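Local coordinates for protein beta-galactosidase (Streptococcus pneumoniae, PDB 4CUB) that is a galactose-binding domain of an enzyme that hydrolyses beta-galactosides, and probably directs it to galactose-ended glycans, at residues P27-S32 with R48-N53. Residues are numbered along the deposited sequence; the frame is centred on the assembly and turned at random.
With GAL (beta-D-galactopyranose), chain C; EDO (1,2-ethanediol), chain G.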
# COMPACT_ATOMS: atom_id res chain seq x y z
N PRO A 27 -1.87 2.46 15.57
CA PRO A 27 -2.79 1.36 15.87
C PRO A 27 -4.26 1.62 15.60
O PRO A 27 -4.93 0.72 15.10
CB PRO A 27 -2.50 1.08 17.35
CG PRO A 27 -1.03 1.36 17.45
CD PRO A 27 -0.90 2.65 16.67
N SER A 28 -4.75 2.83 15.84
CA SER A 28 -6.14 3.13 15.51
C SER A 28 -6.38 3.40 14.01
O SER A 28 -7.54 3.56 13.61
CB SER A 28 -6.64 4.33 16.33
OG SER A 28 -5.82 5.44 16.07
N ASP A 29 -5.31 3.43 13.20
CA ASP A 29 -5.40 3.49 11.72
C ASP A 29 -4.82 2.24 11.02
O ASP A 29 -3.83 2.33 10.28
CB ASP A 29 -4.67 4.71 11.18
CG ASP A 29 -5.20 6.02 11.74
OD1 ASP A 29 -6.42 6.17 11.77
OD2 ASP A 29 -4.37 6.88 12.12
N PRO A 30 -5.45 1.08 11.22
CA PRO A 30 -4.92 -0.19 10.69
C PRO A 30 -4.84 -0.20 9.14
O PRO A 30 -5.64 0.47 8.49
CB PRO A 30 -5.94 -1.22 11.17
CG PRO A 30 -7.22 -0.45 11.36
CD PRO A 30 -6.82 0.94 11.78
N VAL A 31 -3.89 -0.94 8.57
CA VAL A 31 -3.66 -0.92 7.11
C VAL A 31 -4.81 -1.57 6.31
O VAL A 31 -4.94 -1.34 5.13
CB VAL A 31 -2.29 -1.53 6.71
CG1 VAL A 31 -2.27 -3.05 6.86
CG2 VAL A 31 -1.90 -1.09 5.30
N SER A 32 -5.65 -2.36 6.98
CA SER A 32 -6.88 -2.91 6.34
C SER A 32 -7.86 -1.81 5.87
O SER A 32 -8.71 -2.08 5.03
CB SER A 32 -7.59 -3.82 7.32
OG SER A 32 -7.81 -3.14 8.56
N ARG A 48 -8.59 5.50 7.28
CA ARG A 48 -7.22 5.72 6.76
C ARG A 48 -6.19 4.86 7.44
O ARG A 48 -6.37 4.45 8.58
CB ARG A 48 -6.82 7.21 6.86
CG ARG A 48 -6.79 7.80 8.28
CD ARG A 48 -6.51 9.31 8.23
NE ARG A 48 -6.63 9.96 9.54
CZ ARG A 48 -7.74 10.53 9.99
NH1 ARG A 48 -8.86 10.54 9.25
NH2 ARG A 48 -7.74 11.08 11.20
N TRP A 49 -5.14 4.52 6.69
CA TRP A 49 -3.92 4.03 7.30
C TRP A 49 -3.06 5.25 7.54
O TRP A 49 -3.04 6.15 6.68
CB TRP A 49 -3.15 3.07 6.36
CG TRP A 49 -1.74 2.82 6.88
CD1 TRP A 49 -1.36 1.87 7.79
CD2 TRP A 49 -0.55 3.55 6.54
NE1 TRP A 49 -0.01 1.95 8.02
CE2 TRP A 49 0.51 2.98 7.28
CE3 TRP A 49 -0.28 4.63 5.69
CZ2 TRP A 49 1.85 3.46 7.19
CZ3 TRP A 49 1.05 5.10 5.59
CH2 TRP A 49 2.09 4.52 6.34
N THR A 50 -2.35 5.29 8.67
CA THR A 50 -1.30 6.32 8.89
C THR A 50 -0.24 5.69 9.72
O THR A 50 -0.51 4.72 10.42
CB THR A 50 -1.75 7.59 9.67
OG1 THR A 50 -1.77 7.32 11.08
CG2 THR A 50 -3.11 8.12 9.21
N ASN A 51 0.98 6.24 9.65
CA ASN A 51 1.96 6.00 10.69
C ASN A 51 2.18 7.21 11.61
O ASN A 51 3.32 7.49 12.03
CB ASN A 51 3.28 5.45 10.11
CG ASN A 51 4.01 6.43 9.20
OD1 ASN A 51 3.49 7.49 8.81
ND2 ASN A 51 5.26 6.08 8.86
N TRP A 52 1.10 7.93 11.92
CA TRP A 52 1.18 9.13 12.79
C TRP A 52 1.83 8.81 14.14
O TRP A 52 1.37 7.92 14.84
CB TRP A 52 -0.22 9.69 13.03
CG TRP A 52 -0.30 10.93 13.95
CD1 TRP A 52 -0.19 12.24 13.57
CD2 TRP A 52 -0.61 10.95 15.36
NE1 TRP A 52 -0.37 13.08 14.66
CE2 TRP A 52 -0.64 12.31 15.77
CE3 TRP A 52 -0.87 9.95 16.31
CZ2 TRP A 52 -0.89 12.69 17.10
CZ3 TRP A 52 -1.10 10.33 17.63
CH2 TRP A 52 -1.12 11.70 18.01
N ASN A 53 2.92 9.51 14.47
CA ASN A 53 3.54 9.43 15.79
C ASN A 53 4.16 8.07 16.03
O ASN A 53 4.31 7.67 17.17
CB ASN A 53 2.53 9.75 16.92
CG ASN A 53 3.21 10.11 18.23
OD1 ASN A 53 4.26 10.76 18.23
ND2 ASN A 53 2.63 9.69 19.36
C1 GAL C . -4.64 11.06 15.44
C2 GAL C . -5.23 10.09 14.40
C3 GAL C . -4.43 10.14 13.08
C4 GAL C . -4.25 11.58 12.61
C5 GAL C . -3.61 12.43 13.72
C6 GAL C . -3.53 13.91 13.36
O2 GAL C . -5.21 8.77 14.89
O3 GAL C . -5.05 9.38 12.06
O4 GAL C . -5.50 12.12 12.21
O5 GAL C . -4.42 12.34 14.87
O6 GAL C . -2.50 14.19 12.43
C1 EDO G . -10.50 4.28 11.58
O1 EDO G . -9.72 3.11 11.85
C2 EDO G . -9.58 5.50 11.64
O2 EDO G . -8.72 5.53 10.49
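The galactose site of this beta-sandwich, galactose-binding domain is built where the loop carrying Asp29 meets Thr50 of the short strand 49-50. Thr50 OG1 donates to Asp29 OD2 at 2.8 Å, reaching the carboxylate on its anti side and 25° out of its plane. The same hydroxyl accepts from Trp52 N in an ST turn, so it ties the acid to the turn that carries Trp52. Asp29 OD2 is gripped further by Asn26 and, at 2.6 Å, by O3 of the galactose. The other oxygen, Asp29 OD1, takes a hydrogen bond from an ethanediol, probably left by the crystallisation medium. Arg48, extended from CG to NE, gives NE to galactose O3 and NH2 to O4 (2.7 Å); its NH1 is held by Asn43, while Asp86 binds the sugar too. No N-H of Arg48 points at Asp29 OD1, 4.4 Å from Arg48 NE, though the opposite charges probably still attract. Deeper in, Val31 CB packs on Trp49 CD1 at 3.7 Å, and the indole NE1 bonds to Ser25. A first torsion of 178° swings the Trp52 indole away from its own backbone N and under the sugar in a CH-pi contact, galactose C5 sitting 3.3 Å above the ring plane, toward the rim.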